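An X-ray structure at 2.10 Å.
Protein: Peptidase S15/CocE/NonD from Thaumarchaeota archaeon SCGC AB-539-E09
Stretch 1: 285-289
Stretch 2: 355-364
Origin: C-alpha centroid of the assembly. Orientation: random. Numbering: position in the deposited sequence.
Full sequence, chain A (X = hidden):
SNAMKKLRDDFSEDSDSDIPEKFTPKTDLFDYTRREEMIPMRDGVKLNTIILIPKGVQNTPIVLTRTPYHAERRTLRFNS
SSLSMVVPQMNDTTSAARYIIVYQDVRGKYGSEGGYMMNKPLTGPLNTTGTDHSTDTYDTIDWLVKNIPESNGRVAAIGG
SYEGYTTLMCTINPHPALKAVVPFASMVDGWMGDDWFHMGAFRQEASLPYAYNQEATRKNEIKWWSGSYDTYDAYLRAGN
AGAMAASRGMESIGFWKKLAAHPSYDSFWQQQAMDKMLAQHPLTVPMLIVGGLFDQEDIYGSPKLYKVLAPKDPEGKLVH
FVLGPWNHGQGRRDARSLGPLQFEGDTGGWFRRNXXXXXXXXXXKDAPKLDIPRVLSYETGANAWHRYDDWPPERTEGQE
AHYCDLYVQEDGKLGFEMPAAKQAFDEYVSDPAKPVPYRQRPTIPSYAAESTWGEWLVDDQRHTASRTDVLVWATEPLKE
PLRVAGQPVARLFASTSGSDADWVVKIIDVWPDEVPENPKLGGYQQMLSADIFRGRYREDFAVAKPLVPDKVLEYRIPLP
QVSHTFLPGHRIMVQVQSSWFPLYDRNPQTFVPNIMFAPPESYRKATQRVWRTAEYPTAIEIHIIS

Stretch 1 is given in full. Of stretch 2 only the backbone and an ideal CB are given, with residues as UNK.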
ATOM      1  N   VAL A 285      28.832 -15.544  35.424  1.00 27.27           N
ATOM      2  CA  VAL A 285      28.017 -14.380  35.068  1.00 25.82           C
ATOM      3  C   VAL A 285      26.565 -14.807  34.750  1.00 27.16           C
ATOM      4  O   VAL A 285      26.365 -15.693  33.911  1.00 26.69           O
ATOM      5  CB  VAL A 285      28.654 -13.602  33.874  1.00 29.42           C
ATOM      6  CG1 VAL A 285      27.872 -12.329  33.552  1.00 28.59           C
ATOM      7  CG2 VAL A 285      30.123 -13.275  34.147  1.00 29.77           C
ATOM      8  N   PRO A 286      25.542 -14.163  35.379  1.00 21.68           N
ATOM      9  CA  PRO A 286      24.142 -14.489  35.036  1.00 21.11           C
ATOM     10  C   PRO A 286      23.863 -14.216  33.557  1.00 23.62           C
ATOM     11  O   PRO A 286      24.268 -13.177  33.030  1.00 21.77           O
ATOM     12  CB  PRO A 286      23.324 -13.565  35.947  1.00 23.00           C
ATOM     13  CG  PRO A 286      24.262 -13.160  37.032  1.00 27.81           C
ATOM     14  CD  PRO A 286      25.607 -13.101  36.399  1.00 23.32           C
ATOM     15  N   MET A 287      23.226 -15.180  32.883  1.00 20.91           N
ATOM     16  CA  MET A 287      22.980 -15.130  31.448  1.00 20.57           C
ATOM     17  C   MET A 287      21.505 -15.284  31.116  1.00 22.76           C
ATOM     18  O   MET A 287      20.842 -16.199  31.611  1.00 22.82           O
ATOM     19  CB  MET A 287      23.784 -16.246  30.758  1.00 23.48           C
ATOM     20  CG  MET A 287      24.088 -15.986  29.298  1.00 27.46           C
ATOM     21  SD  MET A 287      25.071 -17.319  28.548  1.00 32.78           S
ATOM     22  CE  MET A 287      26.565 -17.250  29.563  1.00 30.14           C
ATOM     23  N   LEU A 288      21.010 -14.411  30.237  1.00 17.39           N
ATOM     24  CA  LEU A 288      19.655 -14.464  29.712  1.00 16.46           C
ATOM     25  C   LEU A 288      19.753 -14.698  28.198  1.00 19.33           C
ATOM     26  O   LEU A 288      19.905 -13.746  27.426  1.00 18.28           O
ATOM     27  CB  LEU A 288      18.879 -13.169  30.060  1.00 16.32           C
ATOM     28  CG  LEU A 288      17.384 -13.103  29.671  1.00 20.31           C
ATOM     29  CD1 LEU A 288      16.556 -14.139  30.431  1.00 20.30           C
ATOM     30  CD2 LEU A 288      16.821 -11.716  29.933  1.00 21.35           C
ATOM     31  N   ILE A 289      19.760 -15.977  27.788  1.00 15.65           N
ATOM     32  CA  ILE A 289      19.888 -16.354  26.378  1.00 15.11           C
ATOM     33  C   ILE A 289      18.549 -16.134  25.676  1.00 18.19           C
ATOM     34  O   ILE A 289      17.539 -16.716  26.070  1.00 17.50           O
ATOM     35  CB  ILE A 289      20.411 -17.811  26.200  1.00 18.32           C
ATOM     36  CG1 ILE A 289      21.643 -18.084  27.104  1.00 18.96           C
ATOM     37  CG2 ILE A 289      20.726 -18.090  24.722  1.00 18.25           C
ATOM     38  CD1 ILE A 289      21.932 -19.564  27.369  1.00 26.10           C
ATOM     39  N   UNK A 355      10.699  -8.937  31.340  1.00 12.64           N
ATOM     40  CA  UNK A 355      11.658  -9.994  31.686  1.00 12.56           C
ATOM     41  C   UNK A 355      13.103  -9.456  31.699  1.00 17.59           C
ATOM     42  O   UNK A 355      13.784  -9.605  32.712  1.00 17.56           O
ATOM     43  CB  UNK A 355      11.539 -11.155  30.697  1.00 12.56           C
ATOM     44  N   UNK A 356      13.570  -8.848  30.578  1.00 14.55           N
ATOM     45  CA  UNK A 356      14.952  -8.366  30.449  1.00 14.25           C
ATOM     46  C   UNK A 356      15.277  -7.206  31.408  1.00 19.03           C
ATOM     47  O   UNK A 356      16.309  -7.259  32.077  1.00 18.69           O
ATOM     48  CB  UNK A 356      15.206  -7.921  29.007  1.00 14.25           C
ATOM     49  N   UNK A 357      14.429  -6.158  31.459  1.00 16.08           N
ATOM     50  CA  UNK A 357      14.688  -5.016  32.343  1.00 15.97           C
ATOM     51  C   UNK A 357      14.665  -5.433  33.845  1.00 20.05           C
ATOM     52  O   UNK A 357      15.632  -5.111  34.534  1.00 20.37           O
ATOM     53  CB  UNK A 357      13.650  -3.922  32.085  1.00 15.97           C
ATOM     54  N   UNK A 358      13.680  -6.232  34.357  1.00 16.06           N
ATOM     55  CA  UNK A 358      13.748  -6.647  35.775  1.00 16.18           C
ATOM     56  C   UNK A 358      14.963  -7.540  36.066  1.00 19.13           C
ATOM     57  O   UNK A 358      15.512  -7.468  37.163  1.00 18.63           O
ATOM     58  CB  UNK A 358      12.468  -7.389  36.163  1.00 16.18           C
ATOM     59  N   UNK A 359      15.405  -8.346  35.070  1.00 15.39           N
ATOM     60  CA  UNK A 359      16.614  -9.175  35.172  1.00 14.86           C
ATOM     61  C   UNK A 359      17.831  -8.267  35.410  1.00 18.60           C
ATOM     62  O   UNK A 359      18.565  -8.465  36.377  1.00 17.82           O
ATOM     63  CB  UNK A 359      16.806 -10.018  33.909  1.00 14.86           C
ATOM     64  N   UNK A 360      18.001  -7.237  34.550  1.00 15.33           N
ATOM     65  CA  UNK A 360      19.103  -6.276  34.633  1.00 15.22           C
ATOM     66  C   UNK A 360      19.020  -5.425  35.898  1.00 19.36           C
ATOM     67  O   UNK A 360      20.034  -5.250  36.571  1.00 19.21           O
ATOM     68  CB  UNK A 360      19.107  -5.371  33.399  1.00 15.22           C
ATOM     69  N   UNK A 361      17.813  -4.911  36.233  1.00 15.60           N
ATOM     70  CA  UNK A 361      17.609  -4.063  37.411  1.00 16.02           C
ATOM     71  C   UNK A 361      17.972  -4.783  38.711  1.00 19.66           C
ATOM     72  O   UNK A 361      18.524  -4.152  39.612  1.00 19.08           O
ATOM     73  CB  UNK A 361      16.154  -3.594  37.471  1.00 16.02           C
ATOM     74  N   UNK A 362      17.712  -6.106  38.797  1.00 16.34           N
ATOM     75  CA  UNK A 362      18.050  -6.874  39.993  1.00 16.47           C
ATOM     76  C   UNK A 362      19.572  -6.959  40.209  1.00 21.34           C
ATOM     77  O   UNK A 362      20.033  -6.716  41.320  1.00 21.74           O
ATOM     78  CB  UNK A 362      17.457  -8.281  39.891  1.00 16.47           C
ATOM     79  N   UNK A 363      20.338  -7.314  39.164  1.00 18.17           N
ATOM     80  CA  UNK A 363      21.789  -7.487  39.281  1.00 18.61           C
ATOM     81  C   UNK A 363      22.571  -6.168  39.219  1.00 23.67           C
ATOM     82  O   UNK A 363      23.723  -6.132  39.654  1.00 24.05           O
ATOM     83  CB  UNK A 363      22.281  -8.418  38.171  1.00 18.61           C
ATOM     84  N   UNK A 364      21.969  -5.094  38.681  1.00 20.74           N
ATOM     85  CA  UNK A 364      22.684  -3.822  38.522  1.00 20.54           C
ATOM     86  C   UNK A 364      22.215  -2.715  39.483  1.00 25.30           C
ATOM     87  O   UNK A 364      22.938  -1.732  39.660  1.00 24.72           O
ATOM     88  CB  UNK A 364      22.526  -3.333  37.081  1.00 20.54           C
TER

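The helix of stretch 2 runs nearly antiparallel to the strand 287-289, at 169°, with the axes 10.4 Å apart at closest approach. What stretch 1 offers is apolar: the ring of Pro-286 and the side chain of Leu-288, while Met-287 between them turns away.

Position 355 directs CA-to-CB toward the strand, yet its ideal CB lies 5.4 Å from Leu-288 CD2, which leaves room for a modest apolar group. Valine, isoleucine or leucine would suit; the residue is Val-355, in the t rotamer, which approaches without close contact.

At 356 the bond points sideways and the ideal CB is 4.2 Å from Leu-288 CD2. Anything apolar whose chain can leave along the flank would serve. Met-356 does this: its CG packs 4.1 Å from Leu-288 CD2, then the end leads away.

Position 357 points away, so stretch 1 sets no rule and polar residues are possible. It is Gln-357, whose NE2 donates to OD1 of the residue at 361, one turn on, at 3.1 Å.

Position 358 is out of reach. Its N makes no bond to the preceding turn and phi is -65°, so proline is allowed among many others; Pro-358 is found, at the kink.

At 359 CB points toward the strand, 4.3 Å from Leu-288 CD2, and a broad apolar side chain could reach both Leu-288 and Pro-286. Leucine, methionine or an aromatic would fit. Phe-359, chi1 169° (t), turns one ring face to Leu-288: Leu-288 CB lies 4.0 Å from the centroid of the Phe-359 ring, a CH-pi contact. Phe-359 CZ also lies 4.0 Å from Pro-286 CB, while Pro-286 O sits at the ring edge, 3.9 Å from Phe-359 CZ.

Position 360 points sideways with nothing of stretch 1 nearby; many residues would do, and Leu-360 stays beyond contact although its end comes nearer.

Positions 361 and 362 are out of reach, so any helix-compatible residue, polar or apolar, would do. Asp-361 accepts the bond from Gln-357, and His-362 finds a hydrogen bond elsewhere in the structure.

Position 363 points toward stretch 1, but its ideal CB is 5.3 Å from Pro-286 CG, a gap that favours a long or flat side chain. Tyrosine, phenylalanine, tryptophan or methionine could cover the proline. Tyr-363, chi1 -67° (m), sets a ring face over Pro-286, whose CG is 3.7 Å from the Tyr-363 ring centroid, a second CH-pi contact.

Position 364 is out of reach and equally permissive; Leu-364 takes no part.

With no hydrogen bonds across, two aromatic faces receive aliphatic carbons.

Stretch 2 355-364: VMQPFLDHYL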
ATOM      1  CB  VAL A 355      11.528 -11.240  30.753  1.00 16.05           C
ATOM      2  CG1 VAL A 355      12.483 -12.356  31.180  1.00 15.96           C
ATOM      3  CG2 VAL A 355      10.089 -11.753  30.700  1.00 15.84           C
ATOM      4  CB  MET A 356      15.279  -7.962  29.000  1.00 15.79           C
ATOM      5  CG  MET A 356      16.776  -7.759  28.760  1.00 18.96           C
ATOM      6  SD  MET A 356      17.189  -6.932  27.204  1.00 22.42           S
ATOM      7  CE  MET A 356      16.512  -5.315  27.500  1.00 19.44           C
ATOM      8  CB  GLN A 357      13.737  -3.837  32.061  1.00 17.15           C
ATOM      9  CG  GLN A 357      14.233  -2.484  32.617  1.00 21.17           C
ATOM     10  CD  GLN A 357      15.649  -2.109  32.197  1.00 33.68           C
ATOM     11  OE1 GLN A 357      16.064  -2.284  31.041  1.00 26.21           O
ATOM     12  NE2 GLN A 357      16.411  -1.557  33.127  1.00 25.34           N
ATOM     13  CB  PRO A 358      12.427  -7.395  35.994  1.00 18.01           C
ATOM     14  CG  PRO A 358      11.528  -6.905  34.912  1.00 22.05           C
ATOM     15  CD  PRO A 358      12.432  -6.715  33.735  1.00 17.30           C
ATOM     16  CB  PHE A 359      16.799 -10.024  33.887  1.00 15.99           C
ATOM     17  CG  PHE A 359      18.132 -10.728  33.738  1.00 17.29           C
ATOM     18  CD1 PHE A 359      18.375 -11.939  34.380  1.00 20.40           C
ATOM     19  CD2 PHE A 359      19.128 -10.203  32.921  1.00 18.74           C
ATOM     20  CE1 PHE A 359      19.598 -12.601  34.223  1.00 21.09           C
ATOM     21  CE2 PHE A 359      20.353 -10.864  32.770  1.00 21.32           C
ATOM     22  CZ  PHE A 359      20.580 -12.056  33.422  1.00 19.51           C
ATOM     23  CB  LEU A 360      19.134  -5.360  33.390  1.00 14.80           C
ATOM     24  CG  LEU A 360      19.412  -6.033  32.036  1.00 18.66           C
ATOM     25  CD1 LEU A 360      19.179  -5.066  30.897  1.00 18.25           C
ATOM     26  CD2 LEU A 360      20.831  -6.601  31.972  1.00 19.80           C
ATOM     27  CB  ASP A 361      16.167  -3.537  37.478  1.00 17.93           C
ATOM     28  CG  ASP A 361      15.861  -2.437  36.478  1.00 29.68           C
ATOM     29  OD1 ASP A 361      16.774  -1.634  36.174  1.00 30.03           O
ATOM     30  OD2 ASP A 361      14.692  -2.336  36.048  1.00 36.69           O
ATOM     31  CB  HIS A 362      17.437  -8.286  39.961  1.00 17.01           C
ATOM     32  CG  HIS A 362      17.984  -9.188  41.030  1.00 20.68           C
ATOM     33  ND1 HIS A 362      17.759  -8.934  42.371  1.00 23.01           N
ATOM     34  CD2 HIS A 362      18.803 -10.260  40.921  1.00 22.50           C
ATOM     35  CE1 HIS A 362      18.424  -9.869  43.033  1.00 22.66           C
ATOM     36  NE2 HIS A 362      19.057 -10.697  42.203  1.00 22.80           N
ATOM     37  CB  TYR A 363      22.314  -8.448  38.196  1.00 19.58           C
ATOM     38  CG  TYR A 363      21.845  -9.879  38.357  1.00 21.21           C
ATOM     39  CD1 TYR A 363      22.304 -10.672  39.405  1.00 23.63           C
ATOM     40  CD2 TYR A 363      20.976 -10.456  37.435  1.00 21.37           C
ATOM     41  CE1 TYR A 363      21.873 -11.990  39.560  1.00 24.42           C
ATOM     42  CE2 TYR A 363      20.543 -11.774  37.574  1.00 22.40           C
ATOM     43  CZ  TYR A 363      21.001 -12.541  38.634  1.00 30.67           C
ATOM     44  OH  TYR A 363      20.589 -13.846  38.772  1.00 32.39           O
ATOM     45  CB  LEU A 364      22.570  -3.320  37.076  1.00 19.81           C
ATOM     46  CG  LEU A 364      23.127  -4.227  35.977  1.00 23.82           C
ATOM     47  CD1 LEU A 364      22.537  -3.862  34.638  1.00 23.32           C
ATOM     48  CD2 LEU A 364      24.643  -4.170  35.919  1.00 25.58           C
TER
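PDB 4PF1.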